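Local coordinates for protein dihydropteroate synthase (Clostridioides difficile, PDB 6PZ2) that catalyses, as a dihydropteroate synthase, the joining of p-aminobenzoate to 6-hydroxymethyl-7,8-dihydropterin diphosphate, giving 7,8-dihydropteroate for folate synthesis, at residues A[91-96]-A[110-115]; A[69-74]-A[97-102]; A[209-214]-A[229-234]. All coordinates share one frame; numbering follows the deposited sequence.

Contact 1 of 3, residues A[91-96]-A[110-115]; sequences SIDTYK and MVNDVW. With PT1 (pteroic acid), chain K.
Asp93 and Asn112 extend side by side from neighbouring parallel strands toward the pterin of pteroic acid. The Asn112 amide grips the ligand twice: OD1 accepts from ligand N11 at 2.8 Å, and ND2 donates to ligand N9 at 3.1 Å (162°). With CG anti to the backbone N (chi1 180°), the amide projects straight from the strand to the ring. Asp93 OD2 comes within 3.1 Å of ligand N8, and Val114 CG1 packs 3.7 Å from the same atom. One water bridges Asp93 OD1, Asn112 O and Val114 N, linking the two segments. Behind this shell backbone hydrogen bonds join the strands, Ile92 N to Met110 O (2.9 Å) and Asn112 N to Ile92 O (2.9 Å). Asp53 braces the layer, OD2 accepting from Asn112 ND2 and OD1 bonding Ser91 OG. Past the strands the Trp115 edge meets the Tyr95 ring T-shaped, planes at 82°, with Trp115 CD1 3.9 Å from Tyr95 CG. An Asx turn, Trp115 N to Asp113 OD1, shapes this backbone. Asn112 thus reads the pterin's donor–acceptor pattern by pairing its amide with the exocyclic amino group and a ring nitrogen, as expected of pterin recognition in this family.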
loop_
_atom_site.group_PDB
_atom_site.type_symbol
_atom_site.label_atom_id
_atom_site.label_comp_id
_atom_site.label_asym_id
_atom_site.label_seq_id
_atom_site.Cartn_x
_atom_site.Cartn_y
_atom_site.Cartn_z
ATOM N N SER A 91 17.369 14.746 11.594
ATOM C CA SER A 91 18.349 13.876 11.038
ATOM C C SER A 91 19.141 14.714 10.041
ATOM O O SER A 91 18.503 15.441 9.301
ATOM C CB SER A 91 17.638 12.734 10.347
ATOM O OG SER A 91 18.508 12.053 9.480
ATOM N N ILE A 92 20.462 14.581 9.956
ATOM C CA ILE A 92 21.159 15.400 8.978
ATOM C C ILE A 92 21.612 14.465 7.855
ATOM O O ILE A 92 22.359 13.534 8.055
ATOM C CB ILE A 92 22.328 16.198 9.593
ATOM C CG1 ILE A 92 23.114 16.983 8.541
ATOM C CG2 ILE A 92 23.288 15.272 10.325
ATOM C CD1 ILE A 92 22.443 18.222 8.033
ATOM N N ASP A 93 21.124 14.747 6.668
ATOM C CA ASP A 93 21.404 13.926 5.536
ATOM C C ASP A 93 22.736 14.422 4.984
ATOM O O ASP A 93 22.746 15.295 4.147
ATOM C CB ASP A 93 20.299 14.053 4.481
ATOM C CG ASP A 93 20.413 13.112 3.286
ATOM O OD1 ASP A 93 21.548 12.811 2.805
ATOM O OD2 ASP A 93 19.340 12.696 2.822
ATOM N N THR A 94 23.833 13.876 5.448
ATOM C CA THR A 94 25.136 14.276 4.902
ATOM C C THR A 94 26.076 13.068 4.972
ATOM O O THR A 94 25.966 12.285 5.913
ATOM C CB THR A 94 25.758 15.433 5.703
ATOM O OG1 THR A 94 26.940 15.863 5.034
ATOM C CG2 THR A 94 26.139 15.041 7.113
ATOM N N TYR A 95 27.000 12.950 4.021
ATOM C CA TYR A 95 28.068 11.990 4.143
ATOM C C TYR A 95 29.371 12.679 4.563
ATOM O O TYR A 95 30.419 12.023 4.600
ATOM C CB TYR A 95 28.313 11.257 2.823
ATOM C CG TYR A 95 28.512 12.141 1.622
ATOM C CD1 TYR A 95 29.772 12.554 1.222
ATOM C CD2 TYR A 95 27.432 12.506 0.842
ATOM C CE1 TYR A 95 29.956 13.313 0.078
ATOM C CE2 TYR A 95 27.590 13.289 -0.289
ATOM C CZ TYR A 95 28.854 13.703 -0.665
ATOM O OH TYR A 95 28.982 14.487 -1.777
ATOM N N LYS A 96 29.326 13.974 4.881
ATOM C CA LYS A 96 30.550 14.686 5.278
ATOM C C LYS A 96 30.605 14.842 6.801
ATOM O O LYS A 96 29.692 15.359 7.434
ATOM C CB LYS A 96 30.618 16.035 4.571
ATOM C CG LYS A 96 30.462 15.936 3.059
ATOM C CD LYS A 96 30.665 17.246 2.358
ATOM C CE LYS A 96 30.299 17.202 0.890
ATOM N NZ LYS A 96 28.839 17.070 0.664
ATOM N N MET A 110 20.435 12.442 14.599
ATOM C CA MET A 110 20.863 11.290 13.823
ATOM C C MET A 110 21.636 11.792 12.599
ATOM O O MET A 110 21.312 12.831 12.068
ATOM C CB MET A 110 19.633 10.516 13.329
ATOM C CG MET A 110 19.907 9.533 12.182
ATOM S SD MET A 110 18.428 8.609 11.612
ATOM C CE MET A 110 18.237 7.434 12.951
ATOM N N VAL A 111 22.673 11.080 12.197
ATOM C CA VAL A 111 23.324 11.351 10.944
ATOM C C VAL A 111 22.800 10.289 9.976
ATOM O O VAL A 111 22.908 9.106 10.209
ATOM C CB VAL A 111 24.859 11.301 11.079
ATOM C CG1 VAL A 111 25.540 11.440 9.729
ATOM C CG2 VAL A 111 25.388 12.346 12.051
ATOM N N ASN A 112 22.276 10.753 8.870
ATOM C CA ASN A 112 21.846 9.932 7.810
ATOM C C ASN A 112 22.936 9.922 6.734
ATOM O O ASN A 112 22.951 10.795 5.868
ATOM C CB ASN A 112 20.514 10.457 7.266
ATOM C CG ASN A 112 19.979 9.626 6.117
ATOM O OD1 ASN A 112 20.355 8.464 6.013
ATOM N ND2 ASN A 112 19.137 10.209 5.265
ATOM N N ASP A 113 23.758 8.888 6.716
ATOM C CA ASP A 113 24.905 8.858 5.790
ATOM C C ASP A 113 24.625 7.953 4.590
ATOM O O ASP A 113 24.703 6.744 4.721
ATOM C CB ASP A 113 26.139 8.329 6.515
ATOM C CG ASP A 113 27.421 8.407 5.703
ATOM O OD1 ASP A 113 27.350 8.684 4.490
ATOM O OD2 ASP A 113 28.490 8.241 6.312
ATOM N N VAL A 114 24.450 8.537 3.413
ATOM C CA VAL A 114 24.141 7.769 2.204
ATOM C C VAL A 114 25.389 7.104 1.621
ATOM O O VAL A 114 25.275 6.520 0.545
ATOM C CB VAL A 114 23.463 8.611 1.111
ATOM C CG1 VAL A 114 22.139 9.203 1.591
ATOM C CG2 VAL A 114 24.386 9.689 0.557
ATOM N N TRP A 115 26.529 7.180 2.292
ATOM C CA TRP A 115 27.690 6.342 1.931
ATOM C C TRP A 115 28.070 5.388 3.065
ATOM O O TRP A 115 29.044 4.663 2.977
ATOM C CB TRP A 115 28.860 7.231 1.519
ATOM C CG TRP A 115 28.746 7.605 0.081
ATOM C CD1 TRP A 115 28.350 8.792 -0.457
ATOM C CD2 TRP A 115 28.982 6.718 -1.016
ATOM N NE1 TRP A 115 28.344 8.711 -1.831
ATOM C CE2 TRP A 115 28.719 7.445 -2.197
ATOM C CE3 TRP A 115 29.386 5.382 -1.100
ATOM C CZ2 TRP A 115 28.837 6.871 -3.457
ATOM C CZ3 TRP A 115 29.543 4.829 -2.351
ATOM C CH2 TRP A 115 29.271 5.566 -3.505
HETATM C C2 PT1 K . 17.386 6.774 1.070
HETATM C C3 PT1 K . 17.680 8.099 0.551
HETATM C C5 PT1 K . 18.336 8.988 1.512
HETATM N N6 PT1 K . 17.376 8.544 -0.696
HETATM C C7 PT1 K . 18.351 7.286 3.133
HETATM N N9 PT1 K . 18.649 8.527 2.722
HETATM C C10 PT1 K . 17.711 9.790 -1.068
HETATM N N11 PT1 K . 18.657 6.876 4.378
HETATM C C12 PT1 K . 18.377 10.631 -0.168
HETATM C C21 PT1 K . 16.097 7.656 -8.379
HETATM O O22 PT1 K . 16.470 6.562 -8.829
HETATM O O1 PT1 K . 16.781 5.851 0.307
HETATM N N4 PT1 K . 17.750 6.405 2.315
HETATM N N8 PT1 K . 18.638 10.238 1.101
HETATM C C13 PT1 K . 17.398 10.255 -2.474
HETATM N N14 PT1 K . 18.113 9.387 -3.403
HETATM C C15 PT1 K . 17.623 9.044 -4.614
HETATM C C16 PT1 K . 16.543 9.706 -5.209
HETATM C C17 PT1 K . 18.183 7.947 -5.256
HETATM C C18 PT1 K . 16.076 9.275 -6.448
HETATM C C19 PT1 K . 17.715 7.511 -6.492
HETATM C C20 PT1 K . 16.651 8.172 -7.083
HETATM O O23 PT1 K . 15.223 8.290 -8.974
HETATM O O HOH W 1 23.884 11.391 3.458
HETATM O O HOH W 2 30.741 9.051 4.755
#

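Contact 2 of 3, residues A[69-74]-A[97-102]; sequences DEELRR and ADVAEE
Leu72 and Val99 carry the apolar part of this helix-to-helix contact. Leu72 CD2 presses against Glu102 CB at 3.4 Å and lies 4.2 Å from Val99 CG1, while its CD1 rests 3.9 Å from Glu102 CG. The leucine thus sits over one turn of helix 97-105, crossing the first methylenes of Glu102 at about a right angle. Val99 in turn meets the carboxylate end of Glu71, CG2 coming 3.7 Å from Glu71 CD. That side chain, stretched out with CG anti to the backbone N (chi1 -173°), crosses the valine at about a right angle and lays its carboxylate against both methyls.

No hydrogen bond joins 69-74 to 97-102, but Asp98 OD1 is bonded to Ser68 OG at the start of helix 68-85. Glu71 OE1 forms a salt bridge with Lys96 and OE2 is bonded to Thr94 OG1, so the buried carboxylate ties helix 68-85 to the loop that leads into helix 97-105. Glu102 turns away to a salt bridge with Lys105.

Charges on helix 68-85 also pair among themselves. Glu70 binds both Arg73 and Arg74, three and four residues further along the same helix: OE1 takes Arg73 NH1 at 2.8 Å, and OE2 takes Arg74 NE at 3.0 Å.

The segment axes pass 9.6 Å apart at 27°, running the same way. Such near-parallel packing of successive outer helices is characteristic of the (beta/alpha)8 TIM barrel, where helices 68-85 and 97-105 flank strand 90-93 in sequence.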
loop_
_atom_site.group_PDB
_atom_site.type_symbol
_atom_site.label_atom_id
_atom_site.label_comp_id
_atom_site.label_asym_id
_atom_site.label_seq_id
_atom_site.Cartn_x
_atom_site.Cartn_y
_atom_site.Cartn_z
ATOM N N ASP A 69 31.323 23.860 3.391
ATOM C CA ASP A 69 31.014 25.204 3.871
ATOM C C ASP A 69 29.642 25.627 3.335
ATOM O O ASP A 69 28.803 26.133 4.081
ATOM C CB ASP A 69 32.051 26.249 3.433
ATOM C CG ASP A 69 33.296 26.353 4.301
ATOM O OD1 ASP A 69 33.343 25.732 5.386
ATOM O OD2 ASP A 69 34.217 27.086 3.885
ATOM N N GLU A 70 29.438 25.421 2.038
ATOM C CA GLU A 70 28.168 25.759 1.415
ATOM C C GLU A 70 27.049 24.921 2.040
ATOM O O GLU A 70 25.976 25.433 2.332
ATOM C CB GLU A 70 28.234 25.578 -0.101
ATOM C CG GLU A 70 26.919 25.830 -0.816
ATOM C CD GLU A 70 26.403 27.258 -0.778
ATOM O OE1 GLU A 70 27.206 28.155 -1.098
ATOM O OE2 GLU A 70 25.211 27.475 -0.415
ATOM N N GLU A 71 27.305 23.640 2.233
ATOM C CA GLU A 71 26.285 22.751 2.778
ATOM C C GLU A 71 25.845 23.262 4.165
ATOM O O GLU A 71 24.645 23.243 4.524
ATOM C CB GLU A 71 26.877 21.341 2.735
ATOM C CG GLU A 71 25.930 20.212 3.112
ATOM C CD GLU A 71 26.507 18.815 2.917
ATOM O OE1 GLU A 71 27.587 18.699 2.295
ATOM O OE2 GLU A 71 25.894 17.840 3.416
ATOM N N LEU A 72 26.812 23.703 4.974
ATOM C CA LEU A 72 26.537 24.185 6.366
ATOM C C LEU A 72 25.759 25.515 6.379
ATOM O O LEU A 72 24.844 25.770 7.231
ATOM C CB LEU A 72 27.870 24.284 7.120
ATOM C CG LEU A 72 28.378 22.960 7.695
ATOM C CD1 LEU A 72 29.822 23.053 8.160
ATOM C CD2 LEU A 72 27.498 22.500 8.847
ATOM N N ARG A 73 26.085 26.363 5.413
ATOM C CA ARG A 73 25.397 27.662 5.255
ATOM C C ARG A 73 23.910 27.407 4.987
ATOM O O ARG A 73 23.051 28.134 5.485
ATOM C CB ARG A 73 25.989 28.495 4.110
ATOM C CG ARG A 73 27.313 29.162 4.436
ATOM C CD ARG A 73 27.788 30.124 3.356
ATOM N NE ARG A 73 28.093 29.544 2.055
ATOM C CZ ARG A 73 29.306 29.234 1.606
ATOM N NH1 ARG A 73 29.472 28.947 0.326
ATOM N NH2 ARG A 73 30.346 29.214 2.419
ATOM N N ARG A 74 23.606 26.340 4.245
ATOM C CA ARG A 74 22.211 26.005 3.954
ATOM C C ARG A 74 21.556 25.374 5.183
ATOM O O ARG A 74 20.420 25.736 5.497
ATOM C CB ARG A 74 22.101 25.052 2.766
ATOM C CG ARG A 74 22.565 25.661 1.455
ATOM C CD ARG A 74 22.888 24.560 0.476
ATOM N NE ARG A 74 23.354 25.111 -0.788
ATOM C CZ ARG A 74 23.453 24.421 -1.914
ATOM N NH1 ARG A 74 23.108 23.144 -1.928
ATOM N NH2 ARG A 74 23.950 25.002 -2.999
ATOM N N ALA A 97 31.731 14.415 7.363
ATOM C CA ALA A 97 31.943 14.368 8.803
ATOM C C ALA A 97 31.917 15.774 9.413
ATOM O O ALA A 97 31.388 15.960 10.510
ATOM C CB ALA A 97 33.246 13.659 9.080
ATOM N N ASP A 98 32.431 16.771 8.705
ATOM C CA ASP A 98 32.455 18.159 9.246
ATOM C C ASP A 98 31.051 18.769 9.276
ATOM O O ASP A 98 30.711 19.494 10.227
ATOM C CB ASP A 98 33.401 19.115 8.511
ATOM C CG ASP A 98 33.397 19.047 6.993
ATOM O OD1 ASP A 98 34.066 19.890 6.419
ATOM O OD2 ASP A 98 32.761 18.153 6.380
ATOM N N VAL A 99 30.243 18.440 8.272
ATOM C CA VAL A 99 28.855 18.865 8.278
ATOM C C VAL A 99 28.135 18.203 9.457
ATOM O O VAL A 99 27.417 18.862 10.231
ATOM C CB VAL A 99 28.173 18.515 6.948
ATOM C CG1 VAL A 99 26.698 18.840 7.002
ATOM C CG2 VAL A 99 28.842 19.202 5.766
ATOM N N ALA A 100 28.314 16.897 9.568
ATOM C CA ALA A 100 27.667 16.147 10.646
ATOM C C ALA A 100 28.022 16.708 12.026
ATOM O O ALA A 100 27.171 16.822 12.940
ATOM C CB ALA A 100 28.079 14.699 10.566
ATOM N N GLU A 101 29.313 16.963 12.183
ATOM C CA GLU A 101 29.825 17.510 13.438
ATOM C C GLU A 101 29.101 18.798 13.837
ATOM O O GLU A 101 28.639 18.908 14.987
ATOM C CB GLU A 101 31.318 17.828 13.362
ATOM C CG GLU A 101 31.818 18.421 14.670
ATOM C CD GLU A 101 33.141 17.864 15.147
ATOM O OE1 GLU A 101 34.047 17.642 14.296
ATOM O OE2 GLU A 101 33.242 17.635 16.358
ATOM N N GLU A 102 29.053 19.776 12.928
ATOM C CA GLU A 102 28.369 21.050 13.244
ATOM C C GLU A 102 26.895 20.800 13.578
ATOM O O GLU A 102 26.350 21.374 14.543
ATOM C CB GLU A 102 28.485 22.069 12.110
ATOM C CG GLU A 102 29.851 22.746 12.003
ATOM C CD GLU A 102 30.551 23.031 13.329
ATOM O OE1 GLU A 102 31.594 22.352 13.640
ATOM O OE2 GLU A 102 30.012 23.876 14.089
#

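Contact 3 of 3, residues A[209-214]-A[229-234]; sequences GTSRKS and EGTIAT. With PT1 (pteroic acid), chain K; SO4 (sulfate ion), chain D.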
loop_
_atom_site.group_PDB
_atom_site.type_symbol
_atom_site.label_atom_id
_atom_site.label_comp_id
_atom_site.label_asym_id
_atom_site.label_seq_id
_atom_site.Cartn_x
_atom_site.Cartn_y
_atom_site.Cartn_z
ATOM N N GLY A 209 13.874 4.044 1.899
ATOM C CA GLY A 209 13.452 5.186 1.128
ATOM C C GLY A 209 13.274 4.867 -0.346
ATOM O O GLY A 209 14.229 4.461 -1.005
ATOM N N THR A 210 12.055 5.078 -0.840
ATOM C CA THR A 210 11.679 4.801 -2.248
ATOM C C THR A 210 10.938 5.989 -2.858
ATOM O O THR A 210 10.794 6.070 -4.074
ATOM C CB THR A 210 10.753 3.584 -2.376
ATOM O OG1 THR A 210 9.517 3.893 -1.723
ATOM C CG2 THR A 210 11.363 2.340 -1.777
ATOM N N SER A 211 10.482 6.893 -1.997
ATOM C CA SER A 211 9.538 7.926 -2.358
ATOM C C SER A 211 9.977 8.630 -3.641
ATOM O O SER A 211 11.043 9.201 -3.722
ATOM C CB SER A 211 9.379 8.900 -1.230
ATOM O OG SER A 211 8.382 9.857 -1.546
ATOM N N ARG A 212 9.129 8.526 -4.644
ATOM C CA ARG A 212 9.209 9.211 -5.936
ATOM C C ARG A 212 10.369 8.710 -6.796
ATOM O O ARG A 212 10.581 9.288 -7.845
ATOM C CB ARG A 212 9.321 10.728 -5.790
ATOM C CG ARG A 212 8.112 11.340 -5.103
ATOM C CD ARG A 212 8.185 12.850 -5.050
ATOM N NE ARG A 212 7.086 13.247 -4.194
ATOM C CZ ARG A 212 6.870 14.496 -3.828
ATOM N NH1 ARG A 212 7.713 15.407 -4.272
ATOM N NH2 ARG A 212 5.850 14.817 -3.042
ATOM N N LYS A 213 11.059 7.649 -6.423
ATOM C CA LYS A 213 12.261 7.273 -7.150
ATOM C C LYS A 213 11.904 6.647 -8.500
ATOM O O LYS A 213 10.771 6.253 -8.763
ATOM C CB LYS A 213 13.098 6.317 -6.303
ATOM C CG LYS A 213 13.676 6.986 -5.069
ATOM C CD LYS A 213 14.752 6.215 -4.369
ATOM C CE LYS A 213 15.097 6.871 -3.052
ATOM N NZ LYS A 213 16.099 6.074 -2.320
ATOM N N SER A 214 12.920 6.576 -9.343
ATOM C CA SER A 214 12.803 6.108 -10.714
ATOM C C SER A 214 12.444 4.621 -10.747
ATOM O O SER A 214 11.916 4.140 -11.729
ATOM C CB SER A 214 14.092 6.340 -11.459
ATOM O OG SER A 214 15.064 5.433 -10.965
ATOM N N GLU A 229 1.139 6.334 -5.114
ATOM C CA GLU A 229 0.544 5.059 -4.714
ATOM C C GLU A 229 1.605 3.964 -4.842
ATOM O O GLU A 229 1.588 3.030 -4.040
ATOM C CB GLU A 229 -0.818 4.638 -5.289
ATOM C CG GLU A 229 -1.413 5.343 -6.473
ATOM C CD GLU A 229 -1.754 6.817 -6.398
ATOM O OE1 GLU A 229 -2.587 7.202 -5.556
ATOM O OE2 GLU A 229 -1.166 7.558 -7.221
ATOM N N GLY A 230 2.578 4.107 -5.734
ATOM C CA GLY A 230 3.723 3.188 -5.733
ATOM C C GLY A 230 4.528 3.249 -4.445
ATOM O O GLY A 230 4.973 2.226 -3.900
ATOM N N THR A 231 4.746 4.465 -3.955
ATOM C CA THR A 231 5.527 4.647 -2.760
ATOM C C THR A 231 4.769 4.022 -1.583
ATOM O O THR A 231 5.339 3.310 -0.731
ATOM C CB THR A 231 5.757 6.141 -2.514
ATOM O OG1 THR A 231 6.484 6.674 -3.627
ATOM C CG2 THR A 231 6.410 6.388 -1.173
ATOM N N ILE A 232 3.465 4.279 -1.557
ATOM C CA ILE A 232 2.631 3.655 -0.500
ATOM C C ILE A 232 2.748 2.135 -0.580
ATOM O O ILE A 232 2.908 1.485 0.441
ATOM C CB ILE A 232 1.176 4.149 -0.563
ATOM C CG1 ILE A 232 1.124 5.617 -0.137
ATOM C CG2 ILE A 232 0.266 3.284 0.297
ATOM C CD1 ILE A 232 -0.238 6.214 -0.321
ATOM N N ALA A 233 2.814 1.571 -1.784
ATOM C CA ALA A 233 2.952 0.138 -1.872
ATOM C C ALA A 233 4.260 -0.312 -1.214
ATOM O O ALA A 233 4.271 -1.303 -0.448
ATOM C CB ALA A 233 2.879 -0.308 -3.314
ATOM N N THR A 234 5.357 0.408 -1.482
ATOM C CA THR A 234 6.655 -0.022 -0.928
ATOM C C THR A 234 6.711 0.232 0.588
ATOM O O THR A 234 7.319 -0.536 1.330
ATOM C CB THR A 234 7.815 0.683 -1.638
ATOM O OG1 THR A 234 7.714 2.076 -1.363
ATOM C CG2 THR A 234 7.792 0.473 -3.141
HETATM C C2 PT1 K . 17.386 6.774 1.070
HETATM C C3 PT1 K . 17.680 8.099 0.551
HETATM C C5 PT1 K . 18.336 8.988 1.512
HETATM N N6 PT1 K . 17.376 8.544 -0.696
HETATM C C7 PT1 K . 18.351 7.286 3.133
HETATM N N9 PT1 K . 18.649 8.527 2.722
HETATM C C10 PT1 K . 17.711 9.790 -1.068
HETATM N N11 PT1 K . 18.657 6.876 4.378
HETATM C C12 PT1 K . 18.377 10.631 -0.168
HETATM C C21 PT1 K . 16.097 7.656 -8.379
HETATM O O22 PT1 K . 16.470 6.562 -8.829
HETATM O O1 PT1 K . 16.781 5.851 0.307
HETATM N N4 PT1 K . 17.750 6.405 2.315
HETATM N N8 PT1 K . 18.638 10.238 1.101
HETATM C C13 PT1 K . 17.398 10.255 -2.474
HETATM N N14 PT1 K . 18.113 9.387 -3.403
HETATM C C15 PT1 K . 17.623 9.044 -4.614
HETATM C C16 PT1 K . 16.543 9.706 -5.209
HETATM C C17 PT1 K . 18.183 7.947 -5.256
HETATM C C18 PT1 K . 16.076 9.275 -6.448
HETATM C C19 PT1 K . 17.715 7.511 -6.492
HETATM C C20 PT1 K . 16.651 8.172 -7.083
HETATM O O23 PT1 K . 15.223 8.290 -8.974
HETATM S S SO4 D . 6.238 18.546 -2.337
HETATM O O1 SO4 D . 5.777 17.677 -3.446
HETATM O O2 SO4 D . 7.663 18.876 -2.607
HETATM O O3 SO4 D . 6.163 17.933 -0.983
HETATM O O4 SO4 D . 5.334 19.719 -2.386
#
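Thr210 and Thr234 meet tip to tip, Thr210 OG1 donating to Thr234 OG1 at 2.6 Å. Thr234 OG1 in turn donates to Thr231 O, one turn back, so the two hydroxyls form a hydrogen-bonded chain from loop to helix. Beside it Thr231 CG2 packs on Ser211 CB (3.9 Å), and Arg212 N makes a weak bond to Thr231 OG1. A type II turn from Thr210 to Lys213, closed by Lys213 N to Thr210 O, then swings the chain toward pteroic acid.

Lys213 runs along the ligand almost fully extended. Its CB lies 3.9 Å from the carboxylate carbon C21; CG rests 3.6 Å from C18 and CD 3.8 Å from C20, both of the benzoate ring. CE reaches C15, where that ring joins the linking nitrogen, at 3.7 Å. At the tip NZ bonds pterin O1 at 2.7 Å and N6 at a longer 3.2 Å; with Gly209 O and Val180 O, four acceptors lie round NZ and must share its N-H groups. One lysine therefore spans both halves of the product-like ligand, while Ser214 N and OG bind the carboxylate.

Segment 209-214 links strand 207-208 to helix 214-217 at the mouth of the barrel. Helix 228-240 packs against this loop through Thr231 and Thr234, with helix 251-265 alongside and Ile232 packing on Ile232 of the second subunit.

Along the chain contacts 1 and 2 interleave: 69-74, 91-96, 97-102, then 110-115, with contact 3 following at 209-214 and 229-234. Contacts 1 and 2, centred about 11 Å apart, share one side of the barrel: strands 90-93 and 110-113 belong to its inner layer, helices 68-85 and 97-105 to its outer layer, and the layers touch directly. Contact 3 lies beyond the ligand, its centre about 21 Å from that of contact 1 and about 29 Å from that of contact 2, on the opposite side of the chain's centre from the latter. Contacts 1 and 3 do not touch but both grip pteroic acid, so the pocket is assembled from distant parts of one barrel.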